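PDB 3DY0: N-terminus Plasma serine protease inhibitor from Homo sapiens, which inactivates serine proteases in a heparin-dependent manner in body fluids, binding irreversibly at their active-site serine, with haemostatic roles in blood plasma. Local coordinates for residues L93-F98 / M163-F168; H313-E318 / A326-G331. One frame throughout, in Å; residues are numbered along the deposited sequence.

Contact 1: L93-F98 / M163-F168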
loop_
_atom_site.group_PDB
_atom_site.type_symbol
_atom_site.label_atom_id
_atom_site.label_comp_id
_atom_site.label_asym_id
_atom_site.label_seq_id
_atom_site.Cartn_x
_atom_site.Cartn_y
_atom_site.Cartn_z
ATOM N N LEU A 93 -3.024 10.304 5.998
ATOM C CA LEU A 93 -3.911 9.306 5.407
ATOM C C LEU A 93 -5.288 9.954 5.294
ATOM O O LEU A 93 -5.800 10.492 6.275
ATOM C CB LEU A 93 -3.981 8.080 6.321
ATOM C CG LEU A 93 -4.777 6.853 5.874
ATOM C CD1 LEU A 93 -4.151 6.245 4.631
ATOM C CD2 LEU A 93 -4.797 5.834 7.014
ATOM N N GLY A 94 -5.888 9.913 4.108
ATOM C CA GLY A 94 -7.191 10.538 3.949
ATOM C C GLY A 94 -8.076 9.941 2.875
ATOM O O GLY A 94 -7.626 9.149 2.045
ATOM N N ASN A 95 -9.340 10.353 2.889
ATOM C CA ASN A 95 -10.340 9.853 1.953
ATOM C C ASN A 95 -11.208 10.964 1.383
ATOM O O ASN A 95 -11.438 11.983 2.037
ATOM C CB ASN A 95 -11.218 8.843 2.682
ATOM C CG ASN A 95 -10.404 7.749 3.321
ATOM O OD1 ASN A 95 -9.738 6.989 2.626
ATOM N ND2 ASN A 95 -10.434 7.672 4.651
ATOM N N ALA A 96 -11.697 10.754 0.166
ATOM C CA ALA A 96 -12.541 11.745 -0.487
ATOM C C ALA A 96 -13.472 11.090 -1.492
ATOM O O ALA A 96 -13.143 10.067 -2.093
ATOM C CB ALA A 96 -11.675 12.785 -1.192
ATOM N N LEU A 97 -14.647 11.684 -1.655
ATOM C CA LEU A 97 -15.622 11.198 -2.618
ATOM C C LEU A 97 -15.850 12.295 -3.651
ATOM O O LEU A 97 -16.141 13.436 -3.298
ATOM C CB LEU A 97 -16.957 10.876 -1.934
ATOM C CG LEU A 97 -17.121 9.544 -1.203
ATOM C CD1 LEU A 97 -18.411 9.569 -0.394
ATOM C CD2 LEU A 97 -17.154 8.400 -2.215
ATOM N N PHE A 98 -15.680 11.953 -4.921
ATOM C CA PHE A 98 -15.930 12.895 -6.008
ATOM C C PHE A 98 -17.191 12.350 -6.658
ATOM O O PHE A 98 -17.181 11.267 -7.242
ATOM C CB PHE A 98 -14.758 12.913 -6.986
ATOM C CG PHE A 98 -13.514 13.523 -6.414
ATOM C CD1 PHE A 98 -12.598 12.745 -5.710
ATOM C CD2 PHE A 98 -13.278 14.888 -6.537
ATOM C CE1 PHE A 98 -11.467 13.321 -5.138
ATOM C CE2 PHE A 98 -12.152 15.476 -5.968
ATOM C CZ PHE A 98 -11.243 14.687 -5.265
ATOM N N MET A 163 -14.075 7.233 -5.583
ATOM C CA MET A 163 -13.709 7.278 -4.174
ATOM C C MET A 163 -12.198 7.207 -4.113
ATOM O O MET A 163 -11.591 6.313 -4.702
ATOM C CB MET A 163 -14.331 6.092 -3.440
ATOM C CG MET A 163 -13.986 6.025 -1.967
ATOM S SD MET A 163 -14.957 4.745 -1.159
ATOM C CE MET A 163 -14.276 3.278 -1.937
ATOM N N VAL A 164 -11.599 8.153 -3.404
ATOM C CA VAL A 164 -10.149 8.221 -3.307
ATOM C C VAL A 164 -9.588 8.078 -1.905
ATOM O O VAL A 164 -10.135 8.613 -0.942
ATOM C CB VAL A 164 -9.635 9.574 -3.865
ATOM C CG1 VAL A 164 -8.125 9.709 -3.643
ATOM C CG2 VAL A 164 -9.987 9.695 -5.340
ATOM N N ASN A 165 -8.505 7.318 -1.803
ATOM C CA ASN A 165 -7.778 7.200 -0.550
ATOM C C ASN A 165 -6.352 7.548 -0.919
ATOM O O ASN A 165 -5.878 7.192 -1.999
ATOM C CB ASN A 165 -7.778 5.793 0.045
ATOM C CG ASN A 165 -6.755 5.657 1.173
ATOM O OD1 ASN A 165 -5.589 5.343 0.936
ATOM N ND2 ASN A 165 -7.181 5.938 2.399
ATOM N N TYR A 166 -5.677 8.267 -0.036
ATOM C CA TYR A 166 -4.289 8.629 -0.276
ATOM C C TYR A 166 -3.518 8.438 1.009
ATOM O O TYR A 166 -4.083 8.481 2.104
ATOM C CB TYR A 166 -4.174 10.092 -0.718
ATOM C CG TYR A 166 -4.596 11.085 0.344
ATOM C CD1 TYR A 166 -3.730 11.447 1.377
ATOM C CD2 TYR A 166 -5.881 11.622 0.343
ATOM C CE1 TYR A 166 -4.137 12.316 2.385
ATOM C CE2 TYR A 166 -6.296 12.490 1.344
ATOM C CZ TYR A 166 -5.421 12.830 2.361
ATOM O OH TYR A 166 -5.840 13.676 3.363
ATOM N N ILE A 167 -2.221 8.209 0.864
ATOM C CA ILE A 167 -1.343 8.061 2.010
ATOM C C ILE A 167 -0.007 8.690 1.636
ATOM O O ILE A 167 0.478 8.533 0.509
ATOM C CB ILE A 167 -1.160 6.565 2.409
ATOM C CG1 ILE A 167 -0.217 6.460 3.613
ATOM C CG2 ILE A 167 -0.638 5.759 1.224
ATOM C CD1 ILE A 167 -0.109 5.056 4.198
ATOM N N PHE A 168 0.563 9.443 2.569
ATOM C CA PHE A 168 1.856 10.082 2.349
ATOM C C PHE A 168 2.737 9.859 3.570
ATOM O O PHE A 168 2.319 10.114 4.702
ATOM C CB PHE A 168 1.709 11.587 2.117
ATOM C CG PHE A 168 3.028 12.295 1.969
ATOM C CD1 PHE A 168 3.736 12.231 0.772
ATOM C CD2 PHE A 168 3.591 12.972 3.045
ATOM C CE1 PHE A 168 4.988 12.830 0.650
ATOM C CE2 PHE A 168 4.846 13.574 2.932
ATOM C CZ PHE A 168 5.543 13.500 1.732
#
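Tyr166 has its CG between its own backbone N and carbonyl carbon (chi1 65°), and this tips the phenol ring over the main chain of Gly94. Asn165 has CG anti to its backbone N (chi1 167°), and its amide lies alongside that of Asn95 on the other face of the sheet.

Gly94 has no side chain, and the Tyr166 ring rests directly on its backbone. Gly94 CA sits 3.7 Å from the centroid of the Tyr166 ring, over its face, in a CH-pi contact. Gly94 N lies above the same ring, offset toward the rim. The two residues also form a hydrogen-bonded antiparallel pair, with Tyr166 N 3.0 Å from Gly94 O. Ala96 and Val164 form the next such pair, and Val164 N to Ala96 O is 2.8 Å and almost straight.

Between these pairs, Asn165 ND2 donates to Asn95 OD1 at 2.8 Å. The acceptor lies close to the Asn165 amide plane. The two amide planes are turned 38° apart. Both amides are buried, and their other ends are satisfied: Asn165 OD1 by Ser35 OG, Asn95 ND2 by Tyr117 O. This fixes which way each amide is turned. Met38 of helix 33-45 touches both asparagines.

Apolar contacts lie toward the two ends. Leu93 CD1 meets Ile167 CB at 3.7 Å. Leu97 CD2 meets Met163 CB at 3.8 Å, the side chains running side by side. On the Tyr166 face, Phe98 CE1 touches Val164 CG2 at 3.9 Å, and Tyr139 of helix 129-143 packs on Ala96, Phe98 and Tyr166.

Two neighbouring antiparallel strands of the central serpin sheet A, with helix 129-143 (helix F of serpins) across one face and helix 33-45 (helix B) behind the other, are typical of the serpin fold.

Contact 2: H313-E318 / A326-G331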
loop_
_atom_site.group_PDB
_atom_site.type_symbol
_atom_site.label_atom_id
_atom_site.label_comp_id
_atom_site.label_asym_id
_atom_site.label_seq_id
_atom_site.Cartn_x
_atom_site.Cartn_y
_atom_site.Cartn_z
ATOM N N HIS A 313 -4.502 1.681 -8.402
ATOM C CA HIS A 313 -3.593 1.932 -7.288
ATOM C C HIS A 313 -2.241 2.353 -7.851
ATOM O O HIS A 313 -1.756 1.767 -8.819
ATOM C CB HIS A 313 -3.403 0.666 -6.438
ATOM C CG HIS A 313 -2.600 0.889 -5.187
ATOM N ND1 HIS A 313 -3.100 1.561 -4.094
ATOM C CD2 HIS A 313 -1.330 0.546 -4.869
ATOM C CE1 HIS A 313 -2.173 1.622 -3.152
ATOM N NE2 HIS A 313 -1.088 1.014 -3.597
ATOM N N LYS A 314 -1.646 3.376 -7.251
ATOM C CA LYS A 314 -0.329 3.846 -7.657
ATOM C C LYS A 314 0.424 4.095 -6.366
ATOM O O LYS A 314 -0.099 4.735 -5.455
ATOM C CB LYS A 314 -0.429 5.148 -8.454
ATOM C CG LYS A 314 0.919 5.732 -8.867
ATOM C CD LYS A 314 1.663 4.807 -9.813
ATOM C CE LYS A 314 2.985 5.422 -10.258
ATOM N NZ LYS A 314 2.776 6.723 -10.955
ATOM N N ALA A 315 1.643 3.574 -6.284
ATOM C CA ALA A 315 2.463 3.737 -5.092
ATOM C C ALA A 315 3.912 3.965 -5.503
ATOM O O ALA A 315 4.394 3.360 -6.460
ATOM C CB ALA A 315 2.355 2.495 -4.220
ATOM N N VAL A 316 4.603 4.839 -4.778
ATOM C CA VAL A 316 5.997 5.139 -5.084
ATOM C C VAL A 316 6.808 5.225 -3.801
ATOM O O VAL A 316 6.270 5.525 -2.731
ATOM C CB VAL A 316 6.150 6.494 -5.843
ATOM C CG1 VAL A 316 5.313 6.492 -7.111
ATOM C CG2 VAL A 316 5.750 7.651 -4.938
ATOM N N VAL A 317 8.101 4.939 -3.908
ATOM C CA VAL A 317 8.987 5.025 -2.757
ATOM C C VAL A 317 10.370 5.483 -3.189
ATOM O O VAL A 317 10.839 5.133 -4.272
ATOM C CB VAL A 317 9.116 3.666 -2.012
ATOM C CG1 VAL A 317 9.781 2.629 -2.897
ATOM C CG2 VAL A 317 9.910 3.867 -0.715
ATOM N N GLU A 318 10.998 6.292 -2.342
ATOM C CA GLU A 318 12.345 6.795 -2.575
ATOM C C GLU A 318 13.120 6.504 -1.301
ATOM O O GLU A 318 12.707 6.909 -0.216
ATOM C CB GLU A 318 12.337 8.309 -2.807
ATOM C CG GLU A 318 11.465 8.768 -3.956
ATOM C CD GLU A 318 11.289 10.274 -3.985
ATOM O OE1 GLU A 318 10.576 10.771 -4.882
ATOM O OE2 GLU A 318 11.863 10.963 -3.113
ATOM N N ALA A 326 7.464 7.915 0.816
ATOM C CA ALA A 326 6.610 6.918 0.183
ATOM C C ALA A 326 5.203 7.476 0.117
ATOM O O ALA A 326 4.761 8.195 1.015
ATOM C CB ALA A 326 6.620 5.612 0.976
ATOM N N ALA A 327 4.491 7.144 -0.947
ATOM C CA ALA A 327 3.134 7.636 -1.089
ATOM C C ALA A 327 2.348 6.697 -1.969
ATOM O O ALA A 327 2.916 5.916 -2.720
ATOM C CB ALA A 327 3.143 9.027 -1.699
ATOM N N ALA A 328 1.030 6.776 -1.865
ATOM C CA ALA A 328 0.170 5.937 -2.676
ATOM C C ALA A 328 -1.242 6.492 -2.671
ATOM O O ALA A 328 -1.609 7.297 -1.813
ATOM C CB ALA A 328 0.166 4.502 -2.137
ATOM N N ALA A 329 -2.027 6.064 -3.651
ATOM C CA ALA A 329 -3.413 6.477 -3.732
ATOM C C ALA A 329 -4.174 5.359 -4.417
ATOM O O ALA A 329 -3.618 4.629 -5.246
ATOM C CB ALA A 329 -3.550 7.782 -4.524
ATOM N N THR A 330 -5.438 5.210 -4.044
ATOM C CA THR A 330 -6.301 4.194 -4.625
ATOM C C THR A 330 -7.559 4.916 -5.089
ATOM O O THR A 330 -8.178 5.645 -4.315
ATOM C CB THR A 330 -6.682 3.119 -3.586
ATOM O OG1 THR A 330 -5.492 2.509 -3.074
ATOM C CG2 THR A 330 -7.562 2.047 -4.216
ATOM N N GLY A 331 -7.905 4.738 -6.361
ATOM C CA GLY A 331 -9.092 5.374 -6.899
ATOM C C GLY A 331 -10.092 4.311 -7.296
ATOM O O GLY A 331 -9.827 3.505 -8.189
#
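The beta hairpin of strands 307-319 and 323-335 brings His313 against Thr330 and Ala315 against Ala328. His313 ND1 and Thr330 OG1 are hydrogen-bonded at 2.8 Å. The hydroxyl lies at the edge of the imidazole, near its plane. His313 has CG anti to its backbone N (chi1 -174°), which carries the ring over toward the partner strand. There CE1 of His313 also touches Ala328 CB at 3.8 Å. His313 NE2 accepts from Ser32 N, and Thr330 OG1 is bonded to Ser35 OG, which ties both residues to the start of helix 33-45. In serpins this buried polar cluster is part of the shutter region.

Strand 323-335 holds the N-terminal part of the cleaved reactive centre loop, inserted into sheet A as an extra strand. Its run of alanines fits close to the neighbouring strand: Ala315 CB and Ala328 CB are 3.6 Å apart, and Val317 CG2 reaches Ala326 CB at 4.1 Å. Aromatic packing from the bound peptide, probably the serpin's own C-terminal fragment, covers Ala326 and Ala328. Backbone bonds alternate with these pairs. Val316 N to Ala327 O is 2.9 Å, and Ala329 N to Lys314 O is 3.0 Å.

In the fold
The two contacts lie in one sheet, with centres about 11 Å apart. Contact 1 comes first along the chain, and contact 2 follows near its end. Strands 159-172 and 323-335 are neighbours and run antiparallel, so the contacts join directly. Asn165 O lies 2.9 Å from Thr330 N, and Ile167 N lies 2.9 Å from Ala328 O; both are probable hydrogen bonds. The strand order is 90-99, 159-172, 323-335, 307-319. The inserted loop strand 323-335 therefore lies between strand 159-172 of contact 1 and strand 307-319, its partner in contact 2. Ser35 bonds to Asn165 and to Thr330, linking both contacts to helix 33-45. This is the expanded sheet of a cleaved serpin.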